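Local structure of alpha-1,2-Mannosidase (Trichoderma reesei, 1HCU) at residues Thr301-Ala309 with Gly351-Asp359; Arg287-Ser295 with Phe331-Thr342. The protein probably trims alpha-1,2-linked mannose residues from high-mannose N-glycans, as a calcium-dependent glycoside hydrolase of family 47. One frame throughout, in Å; residues are numbered along the deposited sequence.

Interaction 1 of 2, residues Thr301-Ala309 with Gly351-Asp359; sequences TSPNSGHLA and GPEGFAWVD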
loop_
_atom_site.group_PDB
_atom_site.type_symbol
_atom_site.label_atom_id
_atom_site.label_comp_id
_atom_site.label_asym_id
_atom_site.label_seq_id
_atom_site.Cartn_x
_atom_site.Cartn_y
_atom_site.Cartn_z
ATOM N N THR A 301 11.274 14.232 -17.484
ATOM C CA THR A 301 11.210 13.064 -16.608
ATOM C C THR A 301 12.579 12.738 -16.021
ATOM O O THR A 301 13.604 13.038 -16.617
ATOM C CB THR A 301 10.671 11.824 -17.365
ATOM O OG1 THR A 301 11.573 11.472 -18.420
ATOM C CG2 THR A 301 9.293 12.117 -17.963
ATOM N N SER A 302 12.591 12.124 -14.846
ATOM C CA SER A 302 13.844 11.786 -14.187
ATOM C C SER A 302 13.960 10.277 -13.963
ATOM O O SER A 302 13.091 9.671 -13.337
ATOM C CB SER A 302 13.931 12.531 -12.855
ATOM O OG SER A 302 15.116 12.185 -12.167
ATOM N N PRO A 303 15.045 9.660 -14.462
ATOM C CA PRO A 303 15.351 8.222 -14.368
ATOM C C PRO A 303 15.568 7.662 -12.954
ATOM O O PRO A 303 16.563 6.983 -12.706
ATOM C CB PRO A 303 16.626 8.070 -15.215
ATOM C CG PRO A 303 16.670 9.307 -16.065
ATOM C CD PRO A 303 16.129 10.374 -15.156
ATOM N N ASN A 304 14.653 7.951 -12.035
ATOM C CA ASN A 304 14.757 7.451 -10.667
ATOM C C ASN A 304 13.451 6.808 -10.186
ATOM O O ASN A 304 12.355 7.233 -10.566
ATOM C CB ASN A 304 15.190 8.566 -9.696
ATOM C CG ASN A 304 14.298 9.803 -9.764
ATOM O OD1 ASN A 304 14.565 10.805 -9.096
ATOM N ND2 ASN A 304 13.240 9.742 -10.569
ATOM N N SER A 305 13.578 5.775 -9.360
ATOM C CA SER A 305 12.411 5.077 -8.849
ATOM C C SER A 305 12.770 4.305 -7.582
ATOM O O SER A 305 13.865 4.454 -7.049
ATOM C CB SER A 305 11.862 4.142 -9.928
ATOM O OG SER A 305 10.526 3.767 -9.666
ATOM N N GLY A 306 11.853 3.483 -7.086
ATOM C CA GLY A 306 12.147 2.745 -5.871
ATOM C C GLY A 306 11.095 1.712 -5.568
ATOM O O GLY A 306 10.185 1.490 -6.359
ATOM N N HIS A 307 11.207 1.098 -4.398
ATOM C CA HIS A 307 10.280 0.053 -3.990
ATOM C C HIS A 307 8.810 0.489 -3.909
ATOM O O HIS A 307 7.914 -0.324 -4.132
ATOM C CB HIS A 307 10.744 -0.525 -2.656
ATOM C CG HIS A 307 10.252 -1.911 -2.396
ATOM N ND1 HIS A 307 8.917 -2.210 -2.235
ATOM C CD2 HIS A 307 10.920 -3.081 -2.253
ATOM C CE1 HIS A 307 8.783 -3.503 -2.000
ATOM N NE2 HIS A 307 9.982 -4.053 -2.004
ATOM N N LEU A 308 8.551 1.756 -3.598
ATOM C CA LEU A 308 7.160 2.222 -3.505
ATOM C C LEU A 308 6.464 2.144 -4.859
ATOM O O LEU A 308 5.313 1.713 -4.948
ATOM C CB LEU A 308 7.087 3.668 -2.976
ATOM C CG LEU A 308 7.427 3.919 -1.502
ATOM C CD1 LEU A 308 7.376 5.418 -1.209
ATOM C CD2 LEU A 308 6.445 3.168 -0.604
ATOM N N ALA A 309 7.167 2.551 -5.913
ATOM C CA ALA A 309 6.587 2.526 -7.256
ATOM C C ALA A 309 6.383 1.117 -7.809
ATOM O O ALA A 309 5.717 0.946 -8.828
ATOM C CB ALA A 309 7.452 3.326 -8.216
ATOM N N GLY A 351 15.051 -6.337 -3.218
ATOM C CA GLY A 351 15.090 -5.062 -3.925
ATOM C C GLY A 351 15.453 -3.850 -3.077
ATOM O O GLY A 351 15.125 -3.801 -1.895
ATOM N N PRO A 352 16.133 -2.848 -3.661
ATOM C CA PRO A 352 16.542 -1.628 -2.956
ATOM C C PRO A 352 15.378 -0.665 -2.736
ATOM O O PRO A 352 14.359 -0.752 -3.411
ATOM C CB PRO A 352 17.607 -1.041 -3.877
ATOM C CG PRO A 352 17.097 -1.412 -5.237
ATOM C CD PRO A 352 16.633 -2.847 -5.050
ATOM N N GLU A 353 15.545 0.244 -1.783
ATOM C CA GLU A 353 14.526 1.236 -1.449
ATOM C C GLU A 353 14.441 2.267 -2.567
ATOM O O GLU A 353 13.358 2.728 -2.941
ATOM C CB GLU A 353 14.907 1.924 -0.145
ATOM C CG GLU A 353 13.797 1.970 0.861
ATOM C CD GLU A 353 12.821 3.056 0.560
ATOM O OE1 GLU A 353 13.280 4.104 0.071
ATOM O OE2 GLU A 353 11.619 2.881 0.822
ATOM N N GLY A 354 15.607 2.618 -3.090
ATOM C CA GLY A 354 15.687 3.571 -4.171
ATOM C C GLY A 354 16.784 3.148 -5.127
ATOM O O GLY A 354 17.839 2.688 -4.689
ATOM N N PHE A 355 16.528 3.286 -6.425
ATOM C CA PHE A 355 17.503 2.932 -7.445
ATOM C C PHE A 355 17.356 3.865 -8.640
ATOM O O PHE A 355 16.331 4.532 -8.793
ATOM C CB PHE A 355 17.338 1.463 -7.882
ATOM C CG PHE A 355 16.022 1.163 -8.558
ATOM C CD1 PHE A 355 15.875 1.301 -9.936
ATOM C CD2 PHE A 355 14.925 0.745 -7.807
ATOM C CE1 PHE A 355 14.657 1.024 -10.559
ATOM C CE2 PHE A 355 13.702 0.467 -8.421
ATOM C CZ PHE A 355 13.568 0.606 -9.799
ATOM N N ALA A 356 18.383 3.910 -9.484
ATOM C CA ALA A 356 18.354 4.785 -10.653
ATOM C C ALA A 356 19.051 4.178 -11.875
ATOM O O ALA A 356 19.734 3.162 -11.780
ATOM C CB ALA A 356 18.988 6.128 -10.299
ATOM N N TRP A 357 18.874 4.809 -13.027
ATOM C CA TRP A 357 19.481 4.300 -14.245
ATOM C C TRP A 357 19.694 5.436 -15.233
ATOM O O TRP A 357 19.508 6.606 -14.895
ATOM C CB TRP A 357 18.580 3.218 -14.854
ATOM C CG TRP A 357 17.206 3.714 -15.225
ATOM C CD1 TRP A 357 16.776 4.081 -16.467
ATOM C CD2 TRP A 357 16.101 3.943 -14.337
ATOM N NE1 TRP A 357 15.477 4.526 -16.409
ATOM C CE2 TRP A 357 15.038 4.452 -15.114
ATOM C CE3 TRP A 357 15.906 3.768 -12.958
ATOM C CZ2 TRP A 357 13.797 4.791 -14.560
ATOM C CZ3 TRP A 357 14.664 4.109 -12.406
ATOM C CH2 TRP A 357 13.632 4.612 -13.206
ATOM N N VAL A 358 20.111 5.093 -16.444
ATOM C CA VAL A 358 20.317 6.088 -17.483
ATOM C C VAL A 358 19.223 5.841 -18.518
ATOM O O VAL A 358 19.121 4.739 -19.065
ATOM C CB VAL A 358 21.698 5.930 -18.154
ATOM C CG1 VAL A 358 21.885 7.008 -19.206
ATOM C CG2 VAL A 358 22.811 6.020 -17.113
ATOM N N ASP A 359 18.388 6.846 -18.767
ATOM C CA ASP A 359 17.312 6.699 -19.745
ATOM C C ASP A 359 17.934 6.367 -21.097
ATOM O O ASP A 359 18.754 7.130 -21.600
ATOM C CB ASP A 359 16.515 7.996 -19.859
ATOM C CG ASP A 359 15.301 7.851 -20.746
ATOM O OD1 ASP A 359 14.168 7.864 -20.210
ATOM O OD2 ASP A 359 15.475 7.718 -21.979
HETATM O O HOH W 1 13.836 9.696 -17.776
HETATM O O HOH W 2 10.305 3.585 -2.549
#

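Interaction 2 of 2, residues Arg287-Ser295 with Phe331-Thr342; sequences RKDLTFLSS and FGIKLASSYFGT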
loop_
_atom_site.group_PDB
_atom_site.type_symbol
_atom_site.label_atom_id
_atom_site.label_comp_id
_atom_site.label_asym_id
_atom_site.label_seq_id
_atom_site.Cartn_x
_atom_site.Cartn_y
_atom_site.Cartn_z
ATOM N N ARG A 287 20.153 -2.164 -20.024
ATOM C CA ARG A 287 19.152 -3.232 -20.041
ATOM C C ARG A 287 17.840 -2.690 -20.604
ATOM O O ARG A 287 16.899 -2.396 -19.857
ATOM C CB ARG A 287 18.918 -3.779 -18.624
ATOM C CG ARG A 287 20.096 -4.555 -18.023
ATOM C CD ARG A 287 20.350 -5.878 -18.755
ATOM N NE ARG A 287 19.233 -6.805 -18.599
ATOM C CZ ARG A 287 19.015 -7.546 -17.515
ATOM N NH1 ARG A 287 19.845 -7.487 -16.478
ATOM N NH2 ARG A 287 17.950 -8.333 -17.457
ATOM N N LYS A 288 17.784 -2.555 -21.923
ATOM C CA LYS A 288 16.596 -2.045 -22.590
ATOM C C LYS A 288 15.360 -2.908 -22.330
ATOM O O LYS A 288 14.239 -2.393 -22.271
ATOM C CB LYS A 288 16.841 -1.942 -24.096
ATOM C CG LYS A 288 16.882 -0.517 -24.617
ATOM C CD LYS A 288 18.279 0.029 -24.701
ATOM C CE LYS A 288 19.036 -0.590 -25.863
ATOM N NZ LYS A 288 20.320 0.140 -26.077
ATOM N N ASP A 289 15.566 -4.215 -22.177
ATOM C CA ASP A 289 14.465 -5.146 -21.930
ATOM C C ASP A 289 13.718 -4.811 -20.648
ATOM O O ASP A 289 12.615 -5.305 -20.413
ATOM C CB ASP A 289 14.971 -6.605 -21.875
ATOM C CG ASP A 289 16.088 -6.824 -20.839
ATOM O OD1 ASP A 289 17.231 -6.341 -21.055
ATOM O OD2 ASP A 289 15.823 -7.488 -19.806
ATOM N N LEU A 290 14.315 -3.961 -19.823
ATOM C CA LEU A 290 13.698 -3.565 -18.571
ATOM C C LEU A 290 12.898 -2.288 -18.720
ATOM O O LEU A 290 13.245 -1.410 -19.511
ATOM C CB LEU A 290 14.770 -3.348 -17.508
ATOM C CG LEU A 290 15.026 -4.430 -16.463
ATOM C CD1 LEU A 290 14.846 -5.834 -17.009
ATOM C CD2 LEU A 290 16.424 -4.216 -15.967
ATOM N N THR A 291 11.826 -2.186 -17.947
ATOM C CA THR A 291 11.001 -1.000 -17.980
ATOM C C THR A 291 10.673 -0.521 -16.571
ATOM O O THR A 291 10.071 -1.258 -15.788
ATOM C CB THR A 291 9.680 -1.255 -18.720
ATOM O OG1 THR A 291 9.952 -1.612 -20.084
ATOM C CG2 THR A 291 8.817 0.002 -18.692
ATOM N N PHE A 292 11.068 0.714 -16.259
ATOM C CA PHE A 292 10.795 1.327 -14.956
ATOM C C PHE A 292 9.980 2.604 -15.165
ATOM O O PHE A 292 9.863 3.100 -16.285
ATOM C CB PHE A 292 12.097 1.704 -14.225
ATOM C CG PHE A 292 12.979 0.531 -13.900
ATOM C CD1 PHE A 292 12.495 -0.540 -13.146
ATOM C CD2 PHE A 292 14.292 0.482 -14.366
ATOM C CE1 PHE A 292 13.306 -1.638 -12.867
ATOM C CE2 PHE A 292 15.112 -0.615 -14.090
ATOM C CZ PHE A 292 14.619 -1.674 -13.343
ATOM N N LEU A 293 9.425 3.139 -14.083
ATOM C CA LEU A 293 8.647 4.370 -14.166
ATOM C C LEU A 293 9.490 5.548 -13.671
ATOM O O LEU A 293 10.017 5.523 -12.548
ATOM C CB LEU A 293 7.357 4.259 -13.334
ATOM C CG LEU A 293 6.326 3.212 -13.793
ATOM C CD1 LEU A 293 5.006 3.359 -13.019
ATOM C CD2 LEU A 293 6.074 3.392 -15.276
ATOM N N SER A 294 9.635 6.567 -14.519
ATOM C CA SER A 294 10.393 7.763 -14.158
ATOM C C SER A 294 9.450 8.715 -13.436
ATOM O O SER A 294 8.229 8.553 -13.507
ATOM C CB SER A 294 10.929 8.482 -15.405
ATOM O OG SER A 294 11.929 7.732 -16.074
ATOM N N SER A 295 10.022 9.695 -12.740
ATOM C CA SER A 295 9.241 10.708 -12.046
ATOM C C SER A 295 9.174 11.840 -13.057
ATOM O O SER A 295 9.872 11.800 -14.075
ATOM C CB SER A 295 9.960 11.187 -10.788
ATOM O OG SER A 295 11.185 11.809 -11.127
ATOM N N PHE A 331 1.285 -4.151 -19.863
ATOM C CA PHE A 331 2.167 -3.154 -19.272
ATOM C C PHE A 331 2.413 -3.475 -17.800
ATOM O O PHE A 331 3.538 -3.375 -17.324
ATOM C CB PHE A 331 1.577 -1.744 -19.438
ATOM C CG PHE A 331 2.517 -0.649 -19.027
ATOM C CD1 PHE A 331 2.348 0.013 -17.822
ATOM C CD2 PHE A 331 3.609 -0.320 -19.823
ATOM C CE1 PHE A 331 3.253 0.987 -17.408
ATOM C CE2 PHE A 331 4.524 0.657 -19.419
ATOM C CZ PHE A 331 4.346 1.309 -18.211
ATOM N N GLY A 332 1.365 -3.887 -17.092
ATOM C CA GLY A 332 1.519 -4.239 -15.690
ATOM C C GLY A 332 2.443 -5.437 -15.494
ATOM O O GLY A 332 3.249 -5.459 -14.564
ATOM N N ILE A 333 2.322 -6.437 -16.366
ATOM C CA ILE A 333 3.163 -7.635 -16.296
ATOM C C ILE A 333 4.635 -7.255 -16.476
ATOM O O ILE A 333 5.518 -7.772 -15.788
ATOM C CB ILE A 333 2.781 -8.663 -17.401
ATOM C CG1 ILE A 333 1.393 -9.249 -17.122
ATOM C CG2 ILE A 333 3.803 -9.786 -17.464
ATOM C CD1 ILE A 333 1.276 -9.922 -15.768
ATOM N N LYS A 334 4.888 -6.340 -17.404
ATOM C CA LYS A 334 6.239 -5.876 -17.690
ATOM C C LYS A 334 6.790 -5.149 -16.468
ATOM O O LYS A 334 7.960 -5.289 -16.116
ATOM C CB LYS A 334 6.221 -4.942 -18.911
ATOM C CG LYS A 334 7.558 -4.299 -19.255
ATOM C CD LYS A 334 8.639 -5.353 -19.453
ATOM C CE LYS A 334 10.024 -4.741 -19.552
ATOM N NZ LYS A 334 10.320 -4.162 -20.892
ATOM N N LEU A 335 5.927 -4.386 -15.812
ATOM C CA LEU A 335 6.317 -3.624 -14.634
ATOM C C LEU A 335 6.664 -4.552 -13.473
ATOM O O LEU A 335 7.693 -4.386 -12.815
ATOM C CB LEU A 335 5.177 -2.688 -14.234
ATOM C CG LEU A 335 5.411 -1.174 -14.236
ATOM C CD1 LEU A 335 6.247 -0.741 -15.434
ATOM C CD2 LEU A 335 4.050 -0.480 -14.232
ATOM N N ALA A 336 5.800 -5.525 -13.223
ATOM C CA ALA A 336 6.017 -6.469 -12.143
ATOM C C ALA A 336 7.347 -7.188 -12.359
ATOM O O ALA A 336 8.144 -7.356 -11.433
ATOM C CB ALA A 336 4.875 -7.471 -12.099
ATOM N N SER A 337 7.584 -7.591 -13.602
ATOM C CA SER A 337 8.795 -8.292 -13.989
ATOM C C SER A 337 10.041 -7.428 -13.851
ATOM O O SER A 337 11.061 -7.870 -13.315
ATOM C CB SER A 337 8.668 -8.765 -15.437
ATOM O OG SER A 337 9.876 -9.334 -15.891
ATOM N N SER A 338 9.962 -6.194 -14.334
ATOM C CA SER A 338 11.107 -5.299 -14.270
ATOM C C SER A 338 11.522 -4.977 -12.847
ATOM O O SER A 338 12.707 -5.008 -12.519
ATOM C CB SER A 338 10.811 -4.008 -15.032
ATOM O OG SER A 338 10.879 -4.230 -16.426
ATOM N N TYR A 339 10.543 -4.670 -12.005
ATOM C CA TYR A 339 10.827 -4.345 -10.619
ATOM C C TYR A 339 11.320 -5.567 -9.843
ATOM O O TYR A 339 12.052 -5.434 -8.863
ATOM C CB TYR A 339 9.589 -3.715 -9.979
ATOM C CG TYR A 339 9.476 -2.234 -10.288
ATOM C CD1 TYR A 339 10.097 -1.295 -9.474
ATOM C CD2 TYR A 339 8.801 -1.776 -11.429
ATOM C CE1 TYR A 339 10.060 0.060 -9.771
ATOM C CE2 TYR A 339 8.760 -0.413 -11.737
ATOM C CZ TYR A 339 9.395 0.495 -10.898
ATOM O OH TYR A 339 9.377 1.843 -11.177
ATOM N N PHE A 340 10.942 -6.764 -10.287
ATOM C CA PHE A 340 11.433 -7.952 -9.606
ATOM C C PHE A 340 12.919 -8.111 -9.922
ATOM O O PHE A 340 13.668 -8.692 -9.143
ATOM C CB PHE A 340 10.689 -9.209 -10.046
ATOM C CG PHE A 340 11.236 -10.461 -9.431
ATOM C CD1 PHE A 340 10.994 -10.758 -8.092
ATOM C CD2 PHE A 340 12.050 -11.308 -10.171
ATOM C CE1 PHE A 340 11.560 -11.887 -7.500
ATOM C CE2 PHE A 340 12.621 -12.431 -9.592
ATOM C CZ PHE A 340 12.376 -12.725 -8.251
ATOM N N GLY A 341 13.336 -7.576 -11.067
ATOM C CA GLY A 341 14.731 -7.643 -11.470
ATOM C C GLY A 341 15.645 -6.889 -10.512
ATOM O O GLY A 341 16.858 -7.123 -10.505
ATOM N N THR A 342 15.083 -5.977 -9.714
ATOM C CA THR A 342 15.896 -5.225 -8.748
ATOM C C THR A 342 16.037 -6.063 -7.476
ATOM O O THR A 342 16.829 -5.751 -6.586
ATOM C CB THR A 342 15.277 -3.837 -8.385
ATOM O OG1 THR A 342 13.993 -4.017 -7.767
ATOM C CG2 THR A 342 15.131 -2.969 -9.634
#

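Interaction 1 of 2, residues Thr301-Ala309 with Gly351-Asp359
Ser305 and Phe355 form the hydrogen-bonded pair at the middle of this antiparallel ladder, Ser305 N reaching Phe355 O at 3.1 Å and Phe355 N returning to Ser305 O at 3.0 Å. Gly306 and Gly354 let the backbones close to 4.0 Å between their CA atoms. A side chain on Gly306 would run into the carbonyl oxygen of Glu353, which takes the His307 amide from above its carbonyl plane. On the Ser305 side two aromatic rings complete the tight region. The Phe355 ring brings CE2 to 3.8 Å from Gly306 CA and CZ to Ser305 CB. Trp357 has CG wedged between its backbone N and carbonyl carbon (chi1 61°), which lays the indole flat under Pro303: Pro303 CB stands 4.0 Å from the centroid of the five-membered ring in a CH-pi contact, and Pro303 O, the acceptor for Trp357 N, lies over the same ring system. Ser305 CB meets the indole in plane, at its CZ3 edge (3.7 Å). The other side is looser. Asn304 and Ala356 hardly meet beyond their backbones, and Asn304 ND2 turns to Ser295. At the far end water 1 spans the gap, 2.9 Å from Thr301 OG1 and 3.1 Å from Asp359 OD1, which also bonds Ser282 OG; OD2 takes the amides of Val361 and Thr362. At the opposite end, Glu353, a predicted proton donor, is paired with Arg391, and His307 lies beside Glu393, another predicted active-site residue; the ladder, with a classic beta bulge at Glu353-Gly354 facing Ala385, leads into the probable catalytic centre of a family 47 barrel.

Interaction 2 of 2, residues Arg287-Ser295 with Phe331-Thr342
This is a helix-on-strand contact: helix 326-344 lies across the start of strand 292-297 and the turn before it, gripping Thr291 to Leu293 through Ser338, Tyr339 and Leu335. Two helix hydroxyls accept backbone amides, one just before the strand and one in it. Thr291 N donates to Ser338 OG at 2.7 Å with an N-H...O angle of 169°, and Leu293 N donates, almost as straight, to Tyr339 OH at 3.2 Å. Tyr339 CG lies beside its own backbone N (chi1 -82°), which carries the ring along the helix flank and its hydroxyl up to the strand, where it also bonds Ser305 OG. The ring face receives Phe292 edge-on, a T-shaped pair with centroids 5.3 Å apart and planes at 77°; Phe292 CD1 stands over the ring centre. The motif is a helix packed on an antiparallel sheet, within the helical-barrel fold of family 47 enzymes. Put an alanine at Tyr339 and the Phe292 edge would probably lose the face it rests on, while the Leu293 amide would be left without its acceptor. Phe292 CE1 also touches Thr342 CG2, at 3.9 Å. On the other flank, Leu293 forks between two helix residues: CD2 meets the edge of the Phe331 ring at CZ (4.0 Å), and CD1 meets Leu335 CD2 (4.1 Å). At the exposed end Lys334 NZ reaches toward Thr291 OG1 and Asp289 O, both bonds less sure, beside the type I turn from Arg287 to Leu290, where Arg287 holds Asp289 side-on, NE to OD1 at 3.2 Å and NH2 to OD2.

In the fold
From the N terminus the chain enters at 287-295, turns back antiparallel into 301-309, runs through helix 312-323 into 331-342 and comes out at 351-359. Interaction 2 closes the loop from 295 to 331, which holds strand 300-306 and helix 312-323; interaction 1 closes the one from 309 to 351, which holds helices 312-323 and 326-344. The segments alternate, so the loops cross rather than nest. Interaction 1 is a join within the sheet, and interaction 2 sets a helix against the neighbouring strand of that sheet. The two contacts touch, for example through the backbone pairing of Ser302 with Ser295 and the packing of Pro352 on Thr342.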